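Local coordinates for protein 4-hydroxythreonine-4-phosphate dehydrogenase (Legionella pneumophila subsp. pneumophila, PDB 6XMY) that probably catalyses the NAD-dependent oxidation of 4-(phosphooxy)-L-threonine, a step in pyridoxine 5'-phosphate biosynthesis, with a divalent metal ion as cofactor, at residues A[178-191]-A[226-240]. Sequence-based numbering, arbitrary orientation. Where two conformers were deposited one is given.
Sequences ISSLLIIKVIQQLH and EIITPALNTLKNQGI
Leu235 enters as a knob into a hole formed by Ile183, Ile184, Ile187 and Gln188, at the heart of a helix pair in which the axes of 180-191 and 226-237 approach to 8.5 Å and cross at -41°. Its two methyls part: CD1 lies 3.7 Å from Ile187 CB, while CD2 turns to the backbone O of Ile184. One turn earlier, the small Ala231 lets the helices close in, its CB 3.6 Å from Ser180 O and also touching Ile183 CG2. Ile184 CD1 reaches over to Thr234 CG2, and Ile183 CD1 meets Ile228 CG1 with the side chains roughly perpendicular. Where the backbones come closest, at Ser180 and Ala231, Ser180 OG donates to Ile227 O (2.8 Å), approaching one lone pair within the carbonyl's plane; that oxygen also accepts from Ala231 N, and a water links Ser180 OG to Glu226 O. At the other end, Gln188 NE2 gives Gln238 OE1 a nearly straight bond (2.9 Å, 172°) between almost coplanar amides. Behind the pair, Ile187 and Leu232 rest on strands 204-208 and 241-246 of the PdxA fold. Ser179, the N-cap residue, accepts from Leu182 N with its OG, and a Schellman motif with Gly239 at positive phi closes the last turn of the other helix. Just past it, His191 CG, anti to the backbone N (chi1 172°), brings the ring against Ile240, whose CG1 makes a CH-pi contact over one face, 3.9 Å from the His191 ring centroid.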
ATOM      1  N   ILE A 178       5.426  19.888  -5.468  1.00 12.66           N
ATOM      2  CA  ILE A 178       6.661  19.592  -4.746  1.00 13.59           C
ATOM      3  C   ILE A 178       7.246  20.884  -4.195  1.00 14.91           C
ATOM      4  O   ILE A 178       7.720  21.742  -4.946  1.00 18.70           O
ATOM      5  CB  ILE A 178       7.671  18.847  -5.624  1.00 14.56           C
ATOM      6  CG1 ILE A 178       7.099  17.484  -6.028  1.00 17.79           C
ATOM      7  CG2 ILE A 178       9.011  18.711  -4.888  1.00 16.15           C
ATOM      8  CD1 ILE A 178       7.852  16.826  -7.143  1.00 17.25           C
ATOM      9  N   SER A 179       7.227  21.012  -2.876  1.00 15.05           N
ATOM     10  CA  SER A 179       7.860  22.110  -2.168  1.00 13.42           C
ATOM     11  C   SER A 179       8.986  21.541  -1.314  1.00 12.71           C
ATOM     12  O   SER A 179       9.046  20.335  -1.057  1.00 11.26           O
ATOM     13  CB  SER A 179       6.857  22.817  -1.258  1.00 13.90           C
ATOM     14  OG  SER A 179       6.385  21.932  -0.260  1.00 15.45           O
ATOM     15  N   SER A 180       9.880  22.425  -0.864  1.00 13.05           N
ATOM     16  CA  SER A 180      10.933  21.980   0.043  1.00 12.39           C
ATOM     17  C   SER A 180      10.337  21.384   1.319  1.00 12.74           C
ATOM     18  O   SER A 180      10.797  20.341   1.798  1.00 13.09           O
ATOM     19  CB  SER A 180      11.876  23.138   0.371  1.00 12.98           C
ATOM     20  OG  SER A 180      12.573  23.579  -0.788  1.00 15.27           O
ATOM     21  N   LEU A 181       9.295  22.022   1.866  1.00 13.53           N
ATOM     22  CA  LEU A 181       8.665  21.522   3.085  1.00 15.34           C
ATOM     23  C   LEU A 181       8.082  20.130   2.888  1.00 12.55           C
ATOM     24  O   LEU A 181       8.191  19.278   3.774  1.00 13.74           O
ATOM     25  CB  LEU A 181       7.582  22.493   3.549  1.00 19.64           C
ATOM     26  CG  LEU A 181       8.057  23.674   4.391  1.00 28.53           C
ATOM     27  CD1 LEU A 181       6.866  24.459   4.922  1.00 31.21           C
ATOM     28  CD2 LEU A 181       8.918  23.175   5.541  1.00 30.63           C
ATOM     29  N   LEU A 182       7.462  19.875   1.735  1.00 11.64           N
ATOM     30  CA  LEU A 182       6.897  18.550   1.500  1.00 10.91           C
ATOM     31  C   LEU A 182       7.988  17.489   1.464  1.00 10.93           C
ATOM     32  O   LEU A 182       7.848  16.422   2.069  1.00 12.37           O
ATOM     33  CB  LEU A 182       6.081  18.524   0.205  1.00 11.92           C
ATOM     34  CG  LEU A 182       5.539  17.133  -0.170  1.00 10.79           C
ATOM     35  CD1 LEU A 182       4.508  16.644   0.841  1.00 12.88           C
ATOM     36  CD2 LEU A 182       4.946  17.157  -1.565  1.00 13.09           C
ATOM     37  N   ILE A 183       9.090  17.774   0.762  1.00 10.11           N
ATOM     38  CA  ILE A 183      10.200  16.824   0.694  1.00  9.50           C
ATOM     39  C   ILE A 183      10.735  16.536   2.089  1.00 10.26           C
ATOM     40  O   ILE A 183      10.980  15.379   2.456  1.00 11.49           O
ATOM     41  CB  ILE A 183      11.305  17.365  -0.229  1.00 10.27           C
ATOM     42  CG1 ILE A 183      10.803  17.443  -1.674  1.00 11.25           C
ATOM     43  CG2 ILE A 183      12.544  16.489  -0.143  1.00 10.74           C
ATOM     44  CD1 ILE A 183      11.764  18.166  -2.581  1.00 13.62           C
ATOM     45  N   ILE A 184      10.912  17.591   2.888  1.00 11.13           N
ATOM     46  CA  ILE A 184      11.393  17.425   4.260  1.00 11.21           C
ATOM     47  C   ILE A 184      10.454  16.529   5.062  1.00  9.79           C
ATOM     48  O   ILE A 184      10.891  15.589   5.737  1.00 12.82           O
ATOM     49  CB  ILE A 184      11.582  18.799   4.922  1.00 10.88           C
ATOM     50  CG1 ILE A 184      12.750  19.544   4.266  1.00 12.82           C
ATOM     51  CG2 ILE A 184      11.812  18.636   6.422  1.00 12.30           C
ATOM     52  CD1 ILE A 184      12.715  21.036   4.489  1.00 15.02           C
ATOM     53  N   LYS A 185       9.152  16.807   5.000  1.00 11.38           N
ATOM     54  CA  LYS A 185       8.205  16.060   5.817  1.00 11.26           C
ATOM     55  C   LYS A 185       8.120  14.609   5.371  1.00 10.53           C
ATOM     56  O   LYS A 185       8.036  13.698   6.204  1.00 13.08           O
ATOM     57  CB  LYS A 185       6.839  16.733   5.756  1.00 13.91           C
ATOM     58  CG  LYS A 185       6.808  18.036   6.534  1.00 16.57           C
ATOM     59  CD  LYS A 185       5.520  18.796   6.301  1.00 22.44           C
ATOM     60  CE  LYS A 185       5.491  20.076   7.121  1.00 26.04           C
ATOM     61  NZ  LYS A 185       4.249  20.857   6.877  1.00 29.61           N
ATOM     62  N   VAL A 186       8.138  14.380   4.055  1.00 10.12           N
ATOM     63  CA  VAL A 186       8.124  13.017   3.531  1.00 10.16           C
ATOM     64  C   VAL A 186       9.358  12.256   3.994  1.00 11.21           C
ATOM     65  O   VAL A 186       9.267  11.115   4.470  1.00 11.26           O
ATOM     66  CB  VAL A 186       8.015  13.039   1.997  1.00  8.95           C
ATOM     67  CG1 VAL A 186       8.419  11.691   1.411  1.00 10.84           C
ATOM     68  CG2 VAL A 186       6.602  13.414   1.588  1.00 11.06           C
ATOM     69  N   ILE A 187      10.536  12.865   3.829  1.00 10.58           N
ATOM     70  CA  ILE A 187      11.762  12.156   4.172  1.00 10.87           C
ATOM     71  C   ILE A 187      11.933  12.015   5.689  1.00 11.63           C
ATOM     72  O   ILE A 187      12.461  11.000   6.162  1.00 12.03           O
ATOM     73  CB  ILE A 187      12.979  12.752   3.435  1.00  9.03           C
ATOM     74  CG1 ILE A 187      12.772  12.584   1.923  1.00  9.52           C
ATOM     75  CG2 ILE A 187      14.267  12.058   3.874  1.00 13.34           C
ATOM     76  CD1 ILE A 187      13.908  13.127   1.060  1.00 10.16           C
ATOM     77  N   GLN A 188      11.450  12.984   6.478  1.00 10.89           N
ATOM     78  CA  GLN A 188      11.436  12.794   7.931  1.00 11.79           C
ATOM     79  C   GLN A 188      10.616  11.563   8.305  1.00 12.52           C
ATOM     80  O   GLN A 188      11.050  10.733   9.113  1.00 13.29           O
ATOM     81  CB  GLN A 188      10.860  14.031   8.627  1.00 12.53           C
ATOM     82  CG  GLN A 188      11.817  15.210   8.766  1.00 13.17           C
ATOM     83  CD  GLN A 188      11.117  16.468   9.261  1.00 15.68           C
ATOM     84  OE1 GLN A 188       9.886  16.557   9.257  1.00 18.46           O
ATOM     85  NE2 GLN A 188      11.899  17.447   9.686  1.00 16.09           N
ATOM     86  N   GLN A 189       9.438  11.410   7.698  1.00 13.17           N
ATOM     87  CA  GLN A 189       8.614  10.246   7.995  1.00 11.66           C
ATOM     88  C   GLN A 189       9.289   8.962   7.531  1.00 10.89           C
ATOM     89  O   GLN A 189       9.302   7.962   8.259  1.00 13.30           O
ATOM     90  CB  GLN A 189       7.236  10.392   7.354  1.00 11.19           C
ATOM     91  CG  GLN A 189       6.330   9.205   7.631  1.00 16.30           C
ATOM     92  CD  GLN A 189       6.057   9.011   9.107  1.00 14.75           C
ATOM     93  OE1 GLN A 189       5.501   9.892   9.758  1.00 15.99           O
ATOM     94  NE2 GLN A 189       6.461   7.864   9.644  1.00 17.07           N
ATOM     95  N   LEU A 190       9.848   8.971   6.317  1.00 12.55           N
ATOM     96  CA  LEU A 190      10.557   7.800   5.811  1.00 12.51           C
ATOM     97  C   LEU A 190      11.695   7.405   6.748  1.00 13.42           C
ATOM     98  O   LEU A 190      11.843   6.232   7.108  1.00 13.50           O
ATOM     99  CB  LEU A 190      11.098   8.097   4.408  1.00 12.74           C
ATOM    100  CG  LEU A 190      11.980   6.998   3.816  1.00 11.55           C
ATOM    101  CD1 LEU A 190      11.218   5.690   3.688  1.00 12.07           C
ATOM    102  CD2 LEU A 190      12.548   7.433   2.462  1.00 12.83           C
ATOM    103  N   HIS A 191      12.515   8.380   7.148  1.00 12.22           N
ATOM    104  CA  HIS A 191      13.635   8.096   8.038  1.00 12.94           C
ATOM    105  C   HIS A 191      13.145   7.503   9.353  1.00 15.63           C
ATOM    106  O   HIS A 191      13.684   6.497   9.838  1.00 15.67           O
ATOM    107  CB  HIS A 191      14.420   9.391   8.273  1.00 14.35           C
ATOM    108  CG  HIS A 191      15.488   9.280   9.313  1.00 17.78           C
ATOM    109  ND1 HIS A 191      15.235   9.467  10.653  1.00 20.53           N
ATOM    110  CD2 HIS A 191      16.816   9.032   9.211  1.00 19.14           C
ATOM    111  CE1 HIS A 191      16.356   9.323  11.336  1.00 22.61           C
ATOM    112  NE2 HIS A 191      17.330   9.052  10.486  1.00 21.52           N
ATOM    113  N   GLU A 226      16.272  25.182  -6.799  1.00 15.48           N
ATOM    114  CA  GLU A 226      15.411  26.031  -5.984  1.00 15.04           C
ATOM    115  C   GLU A 226      14.662  25.289  -4.884  1.00 14.21           C
ATOM    116  O   GLU A 226      14.302  25.911  -3.876  1.00 16.62           O
ATOM    117  CB  GLU A 226      14.378  26.740  -6.871  1.00 19.58           C
ATOM    118  CG  GLU A 226      14.966  27.638  -7.961  1.00 21.86           C
ATOM    119  CD  GLU A 226      15.641  28.877  -7.408  1.00 30.50           C
ATOM    120  OE1 GLU A 226      15.438  29.198  -6.214  1.00 32.63           O
ATOM    121  OE2 GLU A 226      16.377  29.534  -8.172  1.00 35.10           O
ATOM    122  N   ILE A 227      14.427  23.982  -5.035  1.00 13.41           N
ATOM    123  CA  ILE A 227      13.508  23.245  -4.163  0.78 12.75           C
ATOM    124  C   ILE A 227      14.177  22.026  -3.538  1.00 12.11           C
ATOM    125  O   ILE A 227      14.174  21.855  -2.313  1.00 13.51           O
ATOM    126  CB  ILE A 227      12.246  22.809  -4.938  0.78 14.52           C
ATOM    127  CG1 ILE A 227      11.481  24.022  -5.470  0.78 19.21           C
ATOM    128  CG2 ILE A 227      11.358  21.930  -4.065  0.78 14.29           C
ATOM    129  CD1 ILE A 227      10.756  24.800  -4.406  0.78 21.77           C
ATOM    130  N   ILE A 228      14.733  21.151  -4.377  1.00 11.46           N
ATOM    131  CA  ILE A 228      15.164  19.841  -3.883  1.00 10.88           C
ATOM    132  C   ILE A 228      16.460  19.936  -3.090  1.00 11.39           C
ATOM    133  O   ILE A 228      16.537  19.474  -1.948  1.00 11.81           O
ATOM    134  CB  ILE A 228      15.238  18.801  -5.010  1.00 10.54           C
ATOM    135  CG1 ILE A 228      13.863  18.656  -5.668  1.00 11.49           C
ATOM    136  CG2 ILE A 228      15.726  17.468  -4.442  1.00 11.24           C
ATOM    137  CD1 ILE A 228      13.858  17.777  -6.911  1.00 12.53           C
ATOM    138  N   THR A 229      17.502  20.520  -3.674  1.00 12.61           N
ATOM    139  CA  THR A 229      18.754  20.658  -2.939  1.00 12.40           C
ATOM    140  C   THR A 229      18.593  21.422  -1.634  1.00 13.00           C
ATOM    141  O   THR A 229      19.146  20.964  -0.621  1.00 12.30           O
ATOM    142  CB  THR A 229      19.858  21.216  -3.849  1.00 12.71           C
ATOM    143  OG1 THR A 229      20.248  20.195  -4.772  1.00 14.68           O
ATOM    144  CG2 THR A 229      21.067  21.672  -3.026  1.00 16.02           C
ATOM    145  N   PRO A 230      17.866  22.546  -1.571  1.00 13.87           N
ATOM    146  CA  PRO A 230      17.632  23.169  -0.258  1.00 13.65           C
ATOM    147  C   PRO A 230      16.975  22.233   0.742  1.00 13.48           C
ATOM    148  O   PRO A 230      17.386  22.195   1.910  1.00 15.33           O
ATOM    149  CB  PRO A 230      16.760  24.385  -0.601  1.00 15.18           C
ATOM    150  CG  PRO A 230      17.172  24.741  -1.998  1.00 14.80           C
ATOM    151  CD  PRO A 230      17.390  23.409  -2.672  1.00 14.77           C
ATOM    152  N   ALA A 231      15.970  21.466   0.313  1.00 13.29           N
ATOM    153  CA  ALA A 231      15.342  20.504   1.212  1.00 13.40           C
ATOM    154  C   ALA A 231      16.338  19.455   1.696  1.00 13.05           C
ATOM    155  O   ALA A 231      16.345  19.101   2.877  1.00 12.33           O
ATOM    156  CB  ALA A 231      14.160  19.825   0.516  1.00 13.48           C
ATOM    157  N   LEU A 232      17.173  18.932   0.799  1.00 10.47           N
ATOM    158  CA  LEU A 232      18.133  17.912   1.201  1.00 11.74           C
ATOM    159  C   LEU A 232      19.196  18.485   2.133  1.00 11.12           C
ATOM    160  O   LEU A 232      19.663  17.795   3.048  1.00 12.89           O
ATOM    161  CB  LEU A 232      18.770  17.258  -0.027  1.00 12.34           C
ATOM    162  CG  LEU A 232      17.791  16.564  -0.985  1.00 13.09           C
ATOM    163  CD1 LEU A 232      18.517  15.903  -2.150  1.00 13.52           C
ATOM    164  CD2 LEU A 232      16.932  15.546  -0.226  1.00 14.30           C
ATOM    165  N   ASN A 233      19.607  19.736   1.908  1.00 11.33           N
ATOM    166  CA  ASN A 233      20.524  20.384   2.843  1.00 13.29           C
ATOM    167  C   ASN A 233      19.907  20.498   4.232  1.00 12.98           C
ATOM    168  O   ASN A 233      20.581  20.254   5.243  1.00 14.89           O
ATOM    169  CB  ASN A 233      20.905  21.772   2.332  1.00 16.19           C
ATOM    170  CG  ASN A 233      21.835  21.719   1.143  1.00 17.64           C
ATOM    171  OD1 ASN A 233      22.466  20.695   0.881  1.00 18.71           O
ATOM    172  ND2 ASN A 233      21.940  22.831   0.424  1.00 19.82           N
ATOM    173  N   THR A 234      18.624  20.871   4.301  1.00 14.06           N
ATOM    174  CA  THR A 234      17.942  20.950   5.590  1.00 13.25           C
ATOM    175  C   THR A 234      17.918  19.589   6.264  1.00 13.48           C
ATOM    176  O   THR A 234      18.218  19.467   7.459  1.00 14.18           O
ATOM    177  CB  THR A 234      16.523  21.481   5.384  1.00 15.55           C
ATOM    178  OG1 THR A 234      16.586  22.827   4.895  1.00 16.73           O
ATOM    179  CG2 THR A 234      15.733  21.454   6.688  1.00 15.40           C
ATOM    180  N   LEU A 235      17.583  18.544   5.505  1.00 13.10           N
ATOM    181  CA  LEU A 235      17.546  17.195   6.063  1.00 13.01           C
ATOM    182  C   LEU A 235      18.918  16.749   6.556  1.00 11.61           C
ATOM    183  O   LEU A 235      19.032  16.157   7.636  1.00 13.45           O
ATOM    184  CB  LEU A 235      16.998  16.225   5.018  1.00 12.57           C
ATOM    185  CG  LEU A 235      15.500  16.392   4.785  1.00 12.81           C
ATOM    186  CD1 LEU A 235      15.125  15.815   3.432  1.00 13.06           C
ATOM    187  CD2 LEU A 235      14.703  15.705   5.870  1.00 14.15           C
ATOM    188  N   LYS A 236      19.971  17.022   5.780  1.00 12.12           N
ATOM    189  CA  LYS A 236      21.325  16.699   6.226  1.00 13.98           C
ATOM    190  C   LYS A 236      21.650  17.382   7.546  1.00 14.23           C
ATOM    191  O   LYS A 236      22.263  16.775   8.431  1.00 14.98           O
ATOM    192  CB  LYS A 236      22.344  17.110   5.157  1.00 17.08           C
ATOM    193  CG  LYS A 236      22.396  16.188   3.956  1.00 16.91           C
ATOM    194  CD  LYS A 236      23.274  16.799   2.861  1.00 19.31           C
ATOM    195  CE  LYS A 236      23.332  15.933   1.611  1.00 21.83           C
ATOM    196  NZ  LYS A 236      23.971  16.650   0.464  1.00 22.87           N
ATOM    197  N   ASN A 237      21.248  18.643   7.699  1.00 14.11           N
ATOM    198  CA  ASN A 237      21.522  19.352   8.943  1.00 14.35           C
ATOM    199  C   ASN A 237      20.599  18.939  10.081  1.00 12.60           C
ATOM    200  O   ASN A 237      20.832  19.346  11.225  1.00 12.36           O
ATOM    201  CB  ASN A 237      21.499  20.864   8.725  1.00 16.26           C
ATOM    202  CG  ASN A 237      22.720  21.353   7.981  1.00 22.28           C
ATOM    203  OD1 ASN A 237      23.671  20.599   7.778  1.00 23.89           O
ATOM    204  ND2 ASN A 237      22.705  22.614   7.573  1.00 27.32           N
ATOM    205  N   GLN A 238      19.564  18.150   9.800  1.00 13.28           N
ATOM    206  CA  GLN A 238      18.828  17.438  10.835  1.00 13.46           C
ATOM    207  C   GLN A 238      19.416  16.062  11.112  1.00 15.07           C
ATOM    208  O   GLN A 238      18.887  15.332  11.958  1.00 16.86           O
ATOM    209  CB  GLN A 238      17.351  17.308  10.445  1.00 13.16           C
ATOM    210  CG  GLN A 238      16.656  18.643  10.291  1.00 15.83           C
ATOM    211  CD  GLN A 238      15.244  18.506   9.794  1.00 17.40           C
ATOM    212  OE1 GLN A 238      14.757  17.395   9.595  1.00 20.13           O
ATOM    213  NE2 GLN A 238      14.571  19.632   9.594  1.00 16.89           N
ATOM    214  N   GLY A 239      20.500  15.698  10.425  1.00 14.62           N
ATOM    215  CA  GLY A 239      21.138  14.414  10.631  1.00 14.89           C
ATOM    216  C   GLY A 239      20.545  13.265   9.855  1.00 15.59           C
ATOM    217  O   GLY A 239      20.796  12.103  10.190  1.00 17.16           O
ATOM    218  N   ILE A 240      19.759  13.546   8.821  1.00 14.30           N
ATOM    219  CA  ILE A 240      19.168  12.511   7.984  1.00 11.78           C
ATOM    220  C   ILE A 240      20.047  12.349   6.751  1.00 12.29           C
ATOM    221  O   ILE A 240      20.292  13.315   6.019  1.00 14.16           O
ATOM    222  CB  ILE A 240      17.714  12.854   7.638  1.00 12.68           C
ATOM    223  CG1 ILE A 240      16.862  12.863   8.919  1.00 13.90           C
ATOM    224  CG2 ILE A 240      17.153  11.851   6.642  1.00 14.24           C
ATOM    225  CD1 ILE A 240      15.462  13.424   8.732  1.00 16.22           C
TER
HETATM  226  O   HOH W   1      13.697  26.007  -0.835  0.54 22.49           O
HETATM  227  O   HOH W   2      11.703  26.608  -1.669  1.00 36.42           O